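Ribokinase (Cryptococcus neoformans var. grubii serotype A, PDB 6CW5) probably phosphorylates D-ribose at its O-5 atom, using magnesium-bound ATP, to give D-ribose 5-phosphate for nucleotide and amino acid synthesis or the pentose phosphate pathway. Local coordinates at residues P185-L189 and Y236-V241; I228-H232 and Y255-V261. All blocks are in the same frame, centred on the assembly; numbering follows the deposited sequence.

Contact 1 of 2, residues P185-L189 and Y236-V241; sequences PWKHL and YFSKNV
Residues 185-189 form a short 3-10 turn over 186-188, held by His188 N to Pro185 O and Leu189 N to Trp186 O (both 3.0 Å). Residues 236-241 run extended through Phe237 and Ser238, then fold into a type I beta turn from Ser238 to Val241, whose closing bond, Val241 N to Ser238 O, is weak at 3.5 Å. The backbones come closest at Lys187 and Ser238 (CA to CA 5.3 Å), with Leu189 and Val241 next (CA to CA 5.9 Å).

No hydrogen bond joins the two segments; within 236-241, Ser238 OG (chi1 t) accepts Asn240 N (3.2 Å, 169°), an ST turn. Ser238 OG also lies 3.5 Å from Lys187 CA. Trp186 NE1 donates a hydrogen bond to Leu181 O, outside the two segments.

Apolar packing centres on Trp186, chi1 m. Phe237 CE1 lies over one face of its indole, 3.5 Å from Trp186 CE3; the five-membered ring and the phenyl ring meet obliquely, planes at 46° and centroids 4.9 Å apart. Val241, chi1 t, brings CG2 to 4.3 Å from Trp186 CB and CG1 to 4.0 Å from Leu189 CD2.

Two backbone carbonyls are in close van der Waals contact: Tyr236 O lies 3.1 Å from Trp186 CD1, and Trp186 O 3.2 Å from Val241 CG2.

Leu192 of strand 191-195 touches the side chains of Trp186, Phe237 and Val241. The two loops enter the adjacent parallel strands 191-195 and 242-246 at the same end of the sheet, as consecutive helix-to-strand connections do in a parallel alpha/beta fold, here the ribokinase-like core of the PfkB family.

Contact 2 of 2, residues I228-H232 and Y255-V261; sequences ILELH and YEPGKEV
Tyr255 gives up 82 Å² to this contact. It ends strand 252-255 with an extended backbone (phi/psi -140/122) and a t chi1 that carries its ring against residues 228-232, part of helix 220-233. Ile228 CG2 meets Tyr255 CB at 3.5 Å, and Leu229 CD2 lies 3.8 Å from Tyr255 CE1. Beyond the ring, Tyr255 OH accepts Gly258 N (2.9 Å, 167°), pinning the side chain to the type II beta turn from Glu256 to Lys259. That turn is closed by Lys259 N to Glu256 O (2.8 Å) and has Gly258 at phi 82°.

His232, chi1 t, contributes 61 Å². Its imidazole offers a face to the tyrosine edge in a T-shaped pair, planes at 65° and centroids 5.1 Å apart, with Tyr255 OH 3.1 Å from His232 CD2. His232 CE1 also lies 4.1 Å from Pro257 CA and 4.2 Å from Gly258 N, so the turn itself meets the helix. Strands 252-255 and 262-264 form an antiparallel hairpin continuing the central sheet past strand 242-246, as at the margin of the ribokinase-like alpha/beta fold.

Ile228 buries 60 Å², its CB directed toward the hairpin. Besides Tyr255 it reaches Val261, CG2 to CG2 at 4.2 Å, and Leu229 CD2 approaches Val261 CG2 at 3.8 Å. The side chain of Ile228 is about 7 Å from that of Leu247, a predicted ATP-binding residue. The CA register pairs Ile228 with Tyr255 (7.5 Å), Leu229 with Val261 (7.9 Å) and His232 with Pro257 (7.5 Å); Ile228 also touches Ile243, Cys245 and Leu253 on the sheet.

How the contacts relate
From the N terminus, the chain passes residues 185-189, strand 191-195 and helix 196-205 before reaching 228-232 on helix 220-233. Only then does 236-241 return to close contact 1, a loop of 46 intervening residues. Strands 242-246 and 252-255 follow, and 255-261 closes contact 2 after 22 residues. The segments therefore alternate: the two loops cross. Contact 1 joins successive helix-to-strand connections; contact 2 joins helix 220-233 to the hairpin at the edge of the sheet. Their centres lie 12 Å apart and they touch directly: Lys239 O is 3.2 Å from both His232 CE1 and Pro257 CB, and Phe237 CD2 is 3.4 Å from Leu231 O.

Contact 1 of 2, residues P185-L189 and Y236-V241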
ATOM      1  N   PRO A 185       5.115  11.477   2.029  1.00 18.89           N
ATOM      2  CA  PRO A 185       6.496  11.689   1.555  1.00 17.27           C
ATOM      3  C   PRO A 185       6.563  12.802   0.514  1.00 22.07           C
ATOM      4  O   PRO A 185       6.805  12.582  -0.663  1.00 20.04           O
ATOM      5  CB  PRO A 185       6.860  10.317   0.979  1.00 20.01           C
ATOM      6  CG  PRO A 185       5.540   9.828   0.420  1.00 17.32           C
ATOM      7  CD  PRO A 185       4.507  10.259   1.454  1.00 16.92           C
ATOM      8  N   TRP A 186       6.308  14.037   0.966  1.00 16.79           N
ATOM      9  CA  TRP A 186       6.309  15.191   0.072  1.00 20.55           C
ATOM     10  C   TRP A 186       7.610  15.330  -0.698  1.00 21.06           C
ATOM     11  O   TRP A 186       7.611  15.895  -1.797  1.00 22.36           O
ATOM     12  CB  TRP A 186       6.066  16.467   0.879  1.00 18.30           C
ATOM     13  CG  TRP A 186       4.724  16.397   1.567  1.00 17.16           C
ATOM     14  CD1 TRP A 186       4.505  16.248   2.906  1.00 17.48           C
ATOM     15  CD2 TRP A 186       3.433  16.439   0.944  1.00 17.99           C
ATOM     16  NE1 TRP A 186       3.155  16.204   3.154  1.00 16.41           N
ATOM     17  CE2 TRP A 186       2.472  16.326   1.973  1.00 16.08           C
ATOM     18  CE3 TRP A 186       2.991  16.574  -0.381  1.00 19.77           C
ATOM     19  CZ2 TRP A 186       1.084  16.337   1.724  1.00 16.10           C
ATOM     20  CZ3 TRP A 186       1.614  16.596  -0.628  1.00 19.23           C
ATOM     21  CH2 TRP A 186       0.677  16.469   0.423  1.00 20.77           C
ATOM     22  N   LYS A 187       8.726  14.871  -0.133  1.00 21.31           N
ATOM     23  CA  LYS A 187       9.987  15.064  -0.840  1.00 24.87           C
ATOM     24  C   LYS A 187      10.006  14.381  -2.198  1.00 24.53           C
ATOM     25  O   LYS A 187      10.809  14.775  -3.047  1.00 25.72           O
ATOM     26  CB  LYS A 187      11.171  14.572  -0.005  1.00 24.17           C
ATOM     27  CG  LYS A 187      11.132  13.092   0.313  1.00 21.64           C
ATOM     28  CD  LYS A 187      12.294  12.675   1.177  1.00 29.52           C
ATOM     29  CE  LYS A 187      12.162  11.223   1.589  1.00 38.09           C
ATOM     30  NZ  LYS A 187      13.312  10.805   2.433  1.00 44.56           N
ATOM     31  N   HIS A 188       9.160  13.364  -2.429  1.00 19.85           N
ATOM     32  CA  HIS A 188       9.132  12.650  -3.710  1.00 22.62           C
ATOM     33  C   HIS A 188       8.235  13.303  -4.741  1.00 23.75           C
ATOM     34  O   HIS A 188       8.245  12.891  -5.907  1.00 25.51           O
ATOM     35  CB  HIS A 188       8.643  11.200  -3.509  1.00 20.43           C
ATOM     36  CG  HIS A 188       9.573  10.379  -2.679  1.00 24.82           C
ATOM     37  ND1 HIS A 188      10.940  10.413  -2.857  1.00 25.45           N
ATOM     38  CD2 HIS A 188       9.344   9.511  -1.662  1.00 23.58           C
ATOM     39  CE1 HIS A 188      11.513   9.596  -1.989  1.00 25.93           C
ATOM     40  NE2 HIS A 188      10.566   9.033  -1.260  1.00 29.01           N
ATOM     41  N   LEU A 189       7.466  14.304  -4.347  1.00 19.09           N
ATOM     42  CA  LEU A 189       6.397  14.834  -5.180  1.00 18.13           C
ATOM     43  C   LEU A 189       6.880  16.038  -5.977  1.00 27.09           C
ATOM     44  O   LEU A 189       7.433  16.984  -5.405  1.00 22.68           O
ATOM     45  CB  LEU A 189       5.214  15.244  -4.306  1.00 20.48           C
ATOM     46  CG  LEU A 189       4.036  15.748  -5.097  1.00 21.82           C
ATOM     47  CD1 LEU A 189       3.449  14.596  -5.911  1.00 19.41           C
ATOM     48  CD2 LEU A 189       3.003  16.293  -4.084  1.00 19.92           C
ATOM     49  N   TYR A 236       6.582  20.239   7.772  1.00 21.35           N
ATOM     50  CA  TYR A 236       5.890  18.998   7.427  1.00 19.94           C
ATOM     51  C   TYR A 236       5.852  18.762   5.930  1.00 24.98           C
ATOM     52  O   TYR A 236       5.597  17.628   5.494  1.00 24.16           O
ATOM     53  CB  TYR A 236       4.442  18.993   7.944  1.00 20.15           C
ATOM     54  CG  TYR A 236       4.264  18.822   9.434  1.00 24.37           C
ATOM     55  CD1 TYR A 236       4.539  17.609  10.055  1.00 23.70           C
ATOM     56  CD2 TYR A 236       3.780  19.868  10.223  1.00 22.97           C
ATOM     57  CE1 TYR A 236       4.369  17.450  11.431  1.00 24.67           C
ATOM     58  CE2 TYR A 236       3.608  19.715  11.604  1.00 25.24           C
ATOM     59  CZ  TYR A 236       3.898  18.508  12.192  1.00 26.45           C
ATOM     60  OH  TYR A 236       3.732  18.347  13.544  1.00 27.65           O
ATOM     61  N   PHE A 237       6.101  19.802   5.140  1.00 24.02           N
ATOM     62  CA  PHE A 237       5.963  19.738   3.691  1.00 19.14           C
ATOM     63  C   PHE A 237       7.352  19.452   3.120  1.00 22.62           C
ATOM     64  O   PHE A 237       8.190  18.856   3.802  1.00 28.23           O
ATOM     65  CB  PHE A 237       5.372  21.066   3.184  1.00 18.42           C
ATOM     66  CG  PHE A 237       4.719  20.993   1.812  1.00 20.57           C
ATOM     67  CD1 PHE A 237       3.721  20.058   1.541  1.00 19.87           C
ATOM     68  CD2 PHE A 237       5.101  21.887   0.815  1.00 18.74           C
ATOM     69  CE1 PHE A 237       3.104  20.018   0.295  1.00 18.86           C
ATOM     70  CE2 PHE A 237       4.520  21.837  -0.444  1.00 21.79           C
ATOM     71  CZ  PHE A 237       3.528  20.897  -0.711  1.00 19.18           C
ATOM     72  N   SER A 238       7.610  19.851   1.882  1.00 19.72           N
ATOM     73  CA  SER A 238       8.957  19.778   1.332  1.00 18.61           C
ATOM     74  C   SER A 238       9.182  20.981   0.430  1.00 21.29           C
ATOM     75  O   SER A 238       8.279  21.367  -0.309  1.00 19.95           O
ATOM     76  CB  SER A 238       9.145  18.494   0.507  1.00 20.45           C
ATOM     77  OG  SER A 238      10.355  18.518  -0.231  1.00 25.65           O
ATOM     78  N   LYS A 239      10.401  21.532   0.450  1.00 21.59           N
ATOM     79  CA  LYS A 239      10.699  22.690  -0.401  1.00 21.21           C
ATOM     80  C   LYS A 239      10.828  22.319  -1.871  1.00 29.21           C
ATOM     81  O   LYS A 239      10.956  23.208  -2.715  1.00 30.32           O
ATOM     82  CB  LYS A 239      11.968  23.368   0.103  1.00 25.15           C
ATOM     83  CG  LYS A 239      11.715  24.105   1.437  1.00 24.01           C
ATOM     84  CD  LYS A 239      12.937  24.883   1.920  1.00 32.52           C
ATOM     85  CE  LYS A 239      12.643  25.612   3.254  1.00 32.90           C
ATOM     86  NZ  LYS A 239      13.945  26.159   3.834  1.00 32.67           N
ATOM     87  N   ASN A 240      10.784  21.039  -2.208  1.00 23.81           N
ATOM     88  CA  ASN A 240      10.980  20.644  -3.594  1.00 26.47           C
ATOM     89  C   ASN A 240       9.673  20.581  -4.391  1.00 22.27           C
ATOM     90  O   ASN A 240       9.731  20.361  -5.601  1.00 25.90           O
ATOM     91  CB  ASN A 240      11.716  19.314  -3.611  1.00 37.28           C
ATOM     92  CG  ASN A 240      13.105  19.453  -3.009  1.00 41.94           C
ATOM     93  OD1 ASN A 240      13.776  20.454  -3.246  1.00 54.64           O
ATOM     94  ND2 ASN A 240      13.514  18.497  -2.195  1.00 49.68           N
ATOM     95  N   VAL A 241       8.534  20.825  -3.757  1.00 24.38           N
ATOM     96  CA  VAL A 241       7.214  20.613  -4.358  1.00 21.55           C
ATOM     97  C   VAL A 241       6.722  21.908  -5.002  1.00 21.91           C
ATOM     98  O   VAL A 241       6.639  22.941  -4.330  1.00 23.10           O
ATOM     99  CB  VAL A 241       6.205  20.122  -3.309  1.00 21.05           C
ATOM    100  CG1 VAL A 241       4.847  19.787  -3.986  1.00 17.83           C
ATOM    101  CG2 VAL A 241       6.735  18.898  -2.548  1.00 21.80           C
TER

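Contact 2 of 2, residues I228-H232 and Y255-V261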
ATOM      1  N   ILE A 228       0.396  29.523  -0.093  1.00 21.29           N
ATOM      2  CA  ILE A 228       1.358  28.722  -0.858  1.00 20.59           C
ATOM      3  C   ILE A 228       2.770  28.949  -0.330  1.00 21.28           C
ATOM      4  O   ILE A 228       3.539  28.002  -0.112  1.00 21.76           O
ATOM      5  CB  ILE A 228       1.275  29.068  -2.351  1.00 20.78           C
ATOM      6  CG1 ILE A 228       0.001  28.480  -2.975  1.00 22.11           C
ATOM      7  CG2 ILE A 228       2.510  28.532  -3.084  1.00 19.82           C
ATOM      8  CD1 ILE A 228      -0.239  29.033  -4.418  1.00 20.47           C
ATOM      9  N   LEU A 229       3.136  30.211  -0.131  1.00 18.33           N
ATOM     10  CA  LEU A 229       4.491  30.510   0.337  1.00 21.61           C
ATOM     11  C   LEU A 229       4.721  29.951   1.739  1.00 23.80           C
ATOM     12  O   LEU A 229       5.824  29.485   2.065  1.00 24.44           O
ATOM     13  CB  LEU A 229       4.750  32.021   0.311  1.00 21.30           C
ATOM     14  CG  LEU A 229       4.753  32.683  -1.068  1.00 21.73           C
ATOM     15  CD1 LEU A 229       4.830  34.183  -0.971  1.00 20.87           C
ATOM     16  CD2 LEU A 229       5.936  32.127  -1.903  1.00 28.19           C
ATOM     17  N   GLU A 230       3.692  29.996   2.583  1.00 21.62           N
ATOM     18  CA  GLU A 230       3.782  29.427   3.922  1.00 21.61           C
ATOM     19  C   GLU A 230       3.941  27.911   3.871  1.00 25.08           C
ATOM     20  O   GLU A 230       4.769  27.323   4.593  1.00 24.09           O
ATOM     21  CB  GLU A 230       2.533  29.791   4.729  1.00 24.38           C
ATOM     22  CG  GLU A 230       2.629  29.217   6.125  1.00 28.78           C
ATOM     23  CD  GLU A 230       1.587  29.725   7.101  1.00 31.76           C
ATOM     24  OE1 GLU A 230       0.848  30.695   6.788  1.00 31.88           O
ATOM     25  OE2 GLU A 230       1.532  29.134   8.208  1.00 29.38           O
ATOM     26  N   LEU A 231       3.144  27.269   3.027  1.00 19.94           N
ATOM     27  CA  LEU A 231       3.224  25.824   2.869  1.00 18.96           C
ATOM     28  C   LEU A 231       4.619  25.430   2.429  1.00 19.82           C
ATOM     29  O   LEU A 231       5.204  24.493   2.978  1.00 23.01           O
ATOM     30  CB  LEU A 231       2.163  25.354   1.872  1.00 20.23           C
ATOM     31  CG  LEU A 231       2.065  23.857   1.610  1.00 25.56           C
ATOM     32  CD1 LEU A 231       1.839  23.114   2.923  1.00 24.24           C
ATOM     33  CD2 LEU A 231       0.932  23.525   0.600  1.00 23.73           C
ATOM     34  N   HIS A 232       5.198  26.188   1.487  1.00 18.21           N
ATOM     35  CA  HIS A 232       6.534  25.885   0.994  1.00 23.50           C
ATOM     36  C   HIS A 232       7.540  25.773   2.125  1.00 25.16           C
ATOM     37  O   HIS A 232       8.407  24.896   2.101  1.00 23.96           O
ATOM     38  CB  HIS A 232       6.985  26.974   0.005  1.00 23.95           C
ATOM     39  CG  HIS A 232       8.419  26.861  -0.408  1.00 26.00           C
ATOM     40  ND1 HIS A 232       8.868  25.839  -1.222  1.00 23.12           N
ATOM     41  CD2 HIS A 232       9.498  27.647  -0.159  1.00 25.30           C
ATOM     42  CE1 HIS A 232      10.160  26.000  -1.452  1.00 24.70           C
ATOM     43  NE2 HIS A 232      10.573  27.077  -0.801  1.00 28.86           N
ATOM     44  N   TYR A 255       3.184  28.006  -8.505  1.00 22.09           N
ATOM     45  CA  TYR A 255       4.393  28.265  -7.731  1.00 20.74           C
ATOM     46  C   TYR A 255       5.411  27.173  -8.014  1.00 27.45           C
ATOM     47  O   TYR A 255       5.136  25.993  -7.778  1.00 25.26           O
ATOM     48  CB  TYR A 255       4.094  28.324  -6.222  1.00 19.66           C
ATOM     49  CG  TYR A 255       5.338  28.341  -5.366  1.00 22.31           C
ATOM     50  CD1 TYR A 255       6.052  29.517  -5.188  1.00 24.32           C
ATOM     51  CD2 TYR A 255       5.806  27.187  -4.751  1.00 26.28           C
ATOM     52  CE1 TYR A 255       7.199  29.544  -4.415  1.00 23.01           C
ATOM     53  CE2 TYR A 255       6.948  27.203  -3.973  1.00 22.14           C
ATOM     54  CZ  TYR A 255       7.639  28.391  -3.811  1.00 25.29           C
ATOM     55  OH  TYR A 255       8.781  28.436  -3.041  1.00 25.62           O
ATOM     56  N   GLU A 256       6.585  27.567  -8.500  1.00 24.06           N
ATOM     57  CA  GLU A 256       7.747  26.681  -8.495  1.00 24.97           C
ATOM     58  C   GLU A 256       8.663  27.030  -7.341  1.00 24.24           C
ATOM     59  O   GLU A 256       8.825  28.218  -7.011  1.00 25.20           O
ATOM     60  CB  GLU A 256       8.539  26.772  -9.810  1.00 25.28           C
ATOM     61  CG  GLU A 256       7.709  26.466 -11.022  1.00 29.75           C
ATOM     62  CD  GLU A 256       8.525  26.564 -12.285  1.00 43.62           C
ATOM     63  OE1 GLU A 256       8.553  27.657 -12.885  1.00 37.87           O
ATOM     64  OE2 GLU A 256       9.163  25.554 -12.644  1.00 41.22           O
ATOM     65  N   PRO A 257       9.252  26.014  -6.714  1.00 23.23           N
ATOM     66  CA  PRO A 257      10.104  26.252  -5.545  1.00 24.55           C
ATOM     67  C   PRO A 257      11.069  27.413  -5.739  1.00 29.85           C
ATOM     68  O   PRO A 257      11.819  27.454  -6.720  1.00 28.08           O
ATOM     69  CB  PRO A 257      10.859  24.926  -5.394  1.00 32.94           C
ATOM     70  CG  PRO A 257       9.899  23.916  -5.911  1.00 28.51           C
ATOM     71  CD  PRO A 257       9.178  24.584  -7.067  1.00 26.13           C
ATOM     72  N   GLY A 258      11.004  28.376  -4.829  1.00 30.94           N
ATOM     73  CA  GLY A 258      11.897  29.509  -4.825  1.00 33.59           C
ATOM     74  C   GLY A 258      11.517  30.627  -5.766  1.00 35.34           C
ATOM     75  O   GLY A 258      12.211  31.647  -5.789  1.00 34.03           O
ATOM     76  N   LYS A 259      10.449  30.481  -6.545  1.00 24.49           N
ATOM     77  CA  LYS A 259      10.114  31.493  -7.534  1.00 21.80           C
ATOM     78  C   LYS A 259       8.931  32.336  -7.049  1.00 23.30           C
ATOM     79  O   LYS A 259       8.427  32.165  -5.933  1.00 27.83           O
ATOM     80  CB  LYS A 259       9.817  30.851  -8.893  1.00 21.74           C
ATOM     81  CG  LYS A 259      11.006  30.061  -9.442  1.00 31.06           C
ATOM     82  CD  LYS A 259      10.693  29.515 -10.843  1.00 40.02           C
ATOM     83  CE  LYS A 259      11.857  28.712 -11.445  1.00 43.46           C
ATOM     84  NZ  LYS A 259      11.580  28.334 -12.877  1.00 42.33           N
ATOM     85  N   GLU A 260       8.507  33.279  -7.893  1.00 24.83           N
ATOM     86  CA  GLU A 260       7.299  34.066  -7.621  1.00 23.02           C
ATOM     87  C   GLU A 260       6.047  33.240  -7.811  1.00 27.89           C
ATOM     88  O   GLU A 260       5.946  32.458  -8.760  1.00 27.27           O
ATOM     89  CB  GLU A 260       7.193  35.248  -8.567  1.00 21.95           C
ATOM     90  CG  GLU A 260       8.235  36.323  -8.339  1.00 23.04           C
ATOM     91  CD  GLU A 260       7.943  37.154  -7.119  1.00 29.07           C
ATOM     92  OE1 GLU A 260       6.776  37.165  -6.606  1.00 23.47           O
ATOM     93  OE2 GLU A 260       8.895  37.798  -6.672  1.00 28.26           O
ATOM     94  N   VAL A 261       5.061  33.457  -6.939  1.00 23.32           N
ATOM     95  CA  VAL A 261       3.736  32.883  -7.181  1.00 25.81           C
ATOM     96  C   VAL A 261       3.130  33.615  -8.372  1.00 27.82           C
ATOM     97  O   VAL A 261       3.005  34.841  -8.358  1.00 25.45           O
ATOM     98  CB  VAL A 261       2.831  33.019  -5.950  1.00 22.51           C
ATOM     99  CG1 VAL A 261       1.365  32.542  -6.297  1.00 24.51           C
ATOM    100  CG2 VAL A 261       3.410  32.267  -4.735  1.00 23.26           C
TER